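Local structure of inorganic polyphosphate/ATP-glucomannokinase (1WOQ) at residues Val43-Pro46 and Gln47-Pro51; Gly251-Gly254 and Ala255-Ile259. The protein phosphorylates glucose, and probably mannose, using inorganic polyphosphate or ATP as phosphate donor. All blocks are in the same frame, centred on the assembly; numbering follows the deposited sequence.

Contact 1 of 2, residues Val43-Pro46 and Gln47-Pro51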
loop_
_atom_site.group_PDB
_atom_site.type_symbol
_atom_site.label_atom_id
_atom_site.label_comp_id
_atom_site.label_asym_id
_atom_site.label_seq_id
_atom_site.Cartn_x
_atom_site.Cartn_y
_atom_site.Cartn_z
ATOM N N VAL A 43 1.104 -1.100 -16.300
ATOM C CA VAL A 43 2.094 -0.573 -17.229
ATOM C C VAL A 43 3.344 -0.437 -16.371
ATOM O O VAL A 43 3.256 -0.345 -15.142
ATOM C CB VAL A 43 1.694 0.799 -17.822
ATOM C CG1 VAL A 43 0.379 0.670 -18.582
ATOM C CG2 VAL A 43 1.590 1.846 -16.725
ATOM N N PRO A 44 4.528 -0.451 -16.996
ATOM C CA PRO A 44 5.771 -0.332 -16.233
ATOM C C PRO A 44 5.922 1.020 -15.554
ATOM O O PRO A 44 5.518 2.044 -16.101
ATOM C CB PRO A 44 6.853 -0.551 -17.290
ATOM C CG PRO A 44 6.163 -1.390 -18.325
ATOM C CD PRO A 44 4.809 -0.734 -18.413
ATOM N N THR A 45 6.501 1.019 -14.358
ATOM C CA THR A 45 6.727 2.270 -13.657
ATOM C C THR A 45 7.851 2.947 -14.431
ATOM O O THR A 45 8.941 2.385 -14.581
ATOM C CB THR A 45 7.186 2.046 -12.205
ATOM O OG1 THR A 45 6.170 1.337 -11.481
ATOM C CG2 THR A 45 7.447 3.383 -11.524
ATOM N N PRO A 46 7.600 4.157 -14.949
ATOM C CA PRO A 46 8.640 4.856 -15.705
ATOM C C PRO A 46 9.888 5.110 -14.869
ATOM O O PRO A 46 9.816 5.229 -13.644
ATOM C CB PRO A 46 7.943 6.146 -16.134
ATOM C CG PRO A 46 6.977 6.390 -15.013
ATOM C CD PRO A 46 6.415 5.012 -14.762
ATOM N N GLN A 47 11.034 5.178 -15.538
ATOM C CA GLN A 47 12.297 5.421 -14.858
ATOM C C GLN A 47 13.119 6.457 -15.613
ATOM O O GLN A 47 13.440 6.274 -16.788
ATOM C CB GLN A 47 13.085 4.117 -14.718
ATOM C CG GLN A 47 12.394 3.082 -13.840
ATOM C CD GLN A 47 12.197 3.560 -12.409
ATOM O OE1 GLN A 47 11.462 2.946 -11.635
ATOM N NE2 GLN A 47 12.860 4.654 -12.050
ATOM N N PRO A 48 13.455 7.571 -14.945
ATOM C CA PRO A 48 13.082 7.849 -13.554
ATOM C C PRO A 48 11.577 8.049 -13.386
ATOM O O PRO A 48 10.885 8.425 -14.330
ATOM C CB PRO A 48 13.870 9.115 -13.237
ATOM C CG PRO A 48 13.867 9.828 -14.548
ATOM C CD PRO A 48 14.188 8.712 -15.523
ATOM N N ALA A 49 11.075 7.790 -12.185
ATOM C CA ALA A 49 9.656 7.949 -11.909
ATOM C C ALA A 49 9.397 9.358 -11.383
ATOM O O ALA A 49 9.291 9.570 -10.177
ATOM C CB ALA A 49 9.199 6.909 -10.888
ATOM N N THR A 50 9.300 10.315 -12.301
ATOM C CA THR A 50 9.056 11.708 -11.939
ATOM C C THR A 50 7.570 12.025 -12.002
ATOM O O THR A 50 6.802 11.294 -12.623
ATOM C CB THR A 50 9.777 12.667 -12.899
ATOM O OG1 THR A 50 9.233 12.516 -14.217
ATOM C CG2 THR A 50 11.265 12.372 -12.925
ATOM N N PRO A 51 7.148 13.126 -11.360
ATOM C CA PRO A 51 5.736 13.510 -11.371
ATOM C C PRO A 51 5.161 13.482 -12.782
ATOM O O PRO A 51 4.080 12.949 -13.016
ATOM C CB PRO A 51 5.767 14.915 -10.782
ATOM C CG PRO A 51 6.868 14.809 -9.772
ATOM C CD PRO A 51 7.940 14.061 -10.539
#
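Pro46 and Ala49 face each other across a cis-proline turn of type VIb, Pro46 to Ala49, in the proline-rich link that leads from strand 35-44 into helix 51-66, at the edge of a five-stranded sheet of this ROK-family, actin-like ATPase fold. The carbonyl oxygen of Pro46 is the hub. Ala49 CB lies 3.3 Å from Pro46 O, and Ala49 N is as near, at 3.2 Å from that oxygen, but its N-H is badly aimed, leaving the approach a van der Waals one. The next residue after Pro46, Gln47, folds back, its amide carbon CD 3.2 Å from Pro46 O. CG stands beside the backbone N (chi1 -64°), and a bend at chi2 (-62°) folds the amide back over the Pro46 carbonyl. Its OE1 and NE2 each end 3.5 Å from Pro46 O, neither bonded to it.

Thr45 adds its methyl. CG2, anti to the backbone N, reaches 4.0 Å from both Ala49 CB and Gln47 OE1, while OG1 turns the other way and bonds to Gly20 O, tying the turn to the loop between strands 14-19 and 23-30.

Behind this first shell, the cis peptide bond before Pro48 reverses the chain and returns Ala49 to Pro46 O. Ala49 is itself the centre of an inverse gamma turn, with a weak bond from Thr50 N to Pro48 O, and its own carbonyl accepts a bond from Trp101 NE1. The Pro46 ring rests on Ser53 and Ile24. Thr50 takes the N-cap position of helix 51-66: its OG1 caps a backbone N of the first turn, and Ser53 OG in return bonds both Thr50 N and Pro48 O.

Contact 2 of 2, residues Gly251-Gly254 and Ala255-Ile259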
loop_
_atom_site.group_PDB
_atom_site.type_symbol
_atom_site.label_atom_id
_atom_site.label_comp_id
_atom_site.label_asym_id
_atom_site.label_seq_id
_atom_site.Cartn_x
_atom_site.Cartn_y
_atom_site.Cartn_z
ATOM N N GLY A 251 -3.705 -2.447 -2.742
ATOM C CA GLY A 251 -3.614 -1.009 -2.956
ATOM C C GLY A 251 -4.748 -0.482 -3.815
ATOM O O GLY A 251 -5.340 0.559 -3.523
ATOM N N ILE A 252 -5.045 -1.203 -4.890
ATOM C CA ILE A 252 -6.122 -0.826 -5.796
ATOM C C ILE A 252 -7.455 -0.733 -5.047
ATOM O O ILE A 252 -8.178 0.265 -5.144
ATOM C CB ILE A 252 -6.252 -1.862 -6.936
ATOM C CG1 ILE A 252 -5.048 -1.739 -7.875
ATOM C CG2 ILE A 252 -7.574 -1.663 -7.686
ATOM C CD1 ILE A 252 -4.942 -2.851 -8.896
ATOM N N VAL A 253 -7.772 -1.781 -4.297
ATOM C CA VAL A 253 -9.021 -1.815 -3.547
ATOM C C VAL A 253 -9.043 -0.737 -2.474
ATOM O O VAL A 253 -10.026 -0.017 -2.338
ATOM C CB VAL A 253 -9.237 -3.203 -2.903
ATOM C CG1 VAL A 253 -10.483 -3.192 -2.021
ATOM C CG2 VAL A 253 -9.379 -4.247 -3.998
ATOM N N GLY A 254 -7.947 -0.611 -1.731
ATOM C CA GLY A 254 -7.882 0.396 -0.688
ATOM C C GLY A 254 -8.050 1.814 -1.211
ATOM O O GLY A 254 -8.635 2.664 -0.545
ATOM N N ALA A 255 -7.530 2.077 -2.407
ATOM C CA ALA A 255 -7.642 3.406 -2.998
ATOM C C ALA A 255 -9.105 3.727 -3.289
ATOM O O ALA A 255 -9.547 4.860 -3.108
ATOM C CB ALA A 255 -6.822 3.481 -4.283
ATOM N N ALA A 256 -9.850 2.721 -3.738
ATOM C CA ALA A 256 -11.266 2.899 -4.045
ATOM C C ALA A 256 -12.037 3.133 -2.747
ATOM O O ALA A 256 -12.913 3.997 -2.679
ATOM C CB ALA A 256 -11.805 1.670 -4.766
ATOM N N ILE A 257 -11.706 2.357 -1.719
ATOM C CA ILE A 257 -12.356 2.507 -0.421
ATOM C C ILE A 257 -12.229 3.949 0.061
ATOM O O ILE A 257 -13.207 4.548 0.495
ATOM C CB ILE A 257 -11.713 1.589 0.654
ATOM C CG1 ILE A 257 -12.066 0.127 0.373
ATOM C CG2 ILE A 257 -12.186 2.004 2.050
ATOM C CD1 ILE A 257 -11.397 -0.854 1.317
ATOM N N GLU A 258 -11.017 4.497 -0.015
ATOM C CA GLU A 258 -10.774 5.864 0.429
ATOM C C GLU A 258 -11.689 6.858 -0.283
ATOM O O GLU A 258 -12.230 7.763 0.351
ATOM C CB GLU A 258 -9.304 6.248 0.215
ATOM C CG GLU A 258 -8.909 7.599 0.823
ATOM C CD GLU A 258 -9.118 7.662 2.331
ATOM O OE1 GLU A 258 -9.464 6.628 2.938
ATOM O OE2 GLU A 258 -8.929 8.750 2.915
ATOM N N ILE A 259 -11.859 6.702 -1.593
ATOM C CA ILE A 259 -12.741 7.600 -2.342
ATOM C C ILE A 259 -14.129 7.566 -1.716
ATOM O O ILE A 259 -14.714 8.606 -1.412
ATOM C CB ILE A 259 -12.911 7.167 -3.812
ATOM C CG1 ILE A 259 -11.605 7.342 -4.575
ATOM C CG2 ILE A 259 -14.029 7.985 -4.468
ATOM C CD1 ILE A 259 -11.717 6.936 -6.021
#
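Val253 and Ile257 meet one turn apart on helix 250-262, a buried alpha helix packed between helix 123-134 and the sheet that holds strands 14-19 and 23-30. Four successive i to i+4 backbone bonds join the two halves. Ala255 N donates to Gly251 O at 2.9 Å, with an N-H...O angle of 148°, and the next bond, Ala256 N to Ile252 O, is the longest of the four at 3.3 Å. Ile257 N reaches Val253 O at 3.0 Å, lying nearly in line with the carbonyl, whereas the other three donors are tilted 24-26° out of their carbonyl planes. Glu258 N completes the set on Gly254 O at 3.1 Å. Each of these buried carbonyls thus has its donor within the helix; further on, the bond from Ile259 N to Ala255 O is weak.

Methyls and methylenes crowd the same oxygens. Ala255 CB comes to 3.4 Å from Gly251 O, while Ala256 CB lies 3.5 Å from Val253 O. Outward, Val253 and Ile257 both pack on Tyr134, and Ile252 lies on Lys25 and Val29. Val253 CG1, anti to its own N (chi1 175°), is directed along the helix toward the next turn, where it meets Ile257 CD1 at 4.2 Å; nearer the backbone, Ile257 CG1 rests 3.4 Å from Val253 O.

The two contacts come in series along the chain, contact 1 early and contact 2 close to the C-terminus, yet both bear on the same five-stranded sheet. Their centres lie 21 Å apart and their nearest atoms about 10 Å, with no touch. Residues 43-51 run off the outermost strand 35-44 into helix 51-66, whereas 251-259 belong to helix 250-262, which packs on strands 14-19 and 23-30; strand 23-30 therefore touches both. In this way the end of the chain returns to the sheet that its first strands begin. The bound glucose lies about 11 Å from the side chain of Thr45 and about 10 Å from Gly251, and neither contact supplies a residue to its pocket.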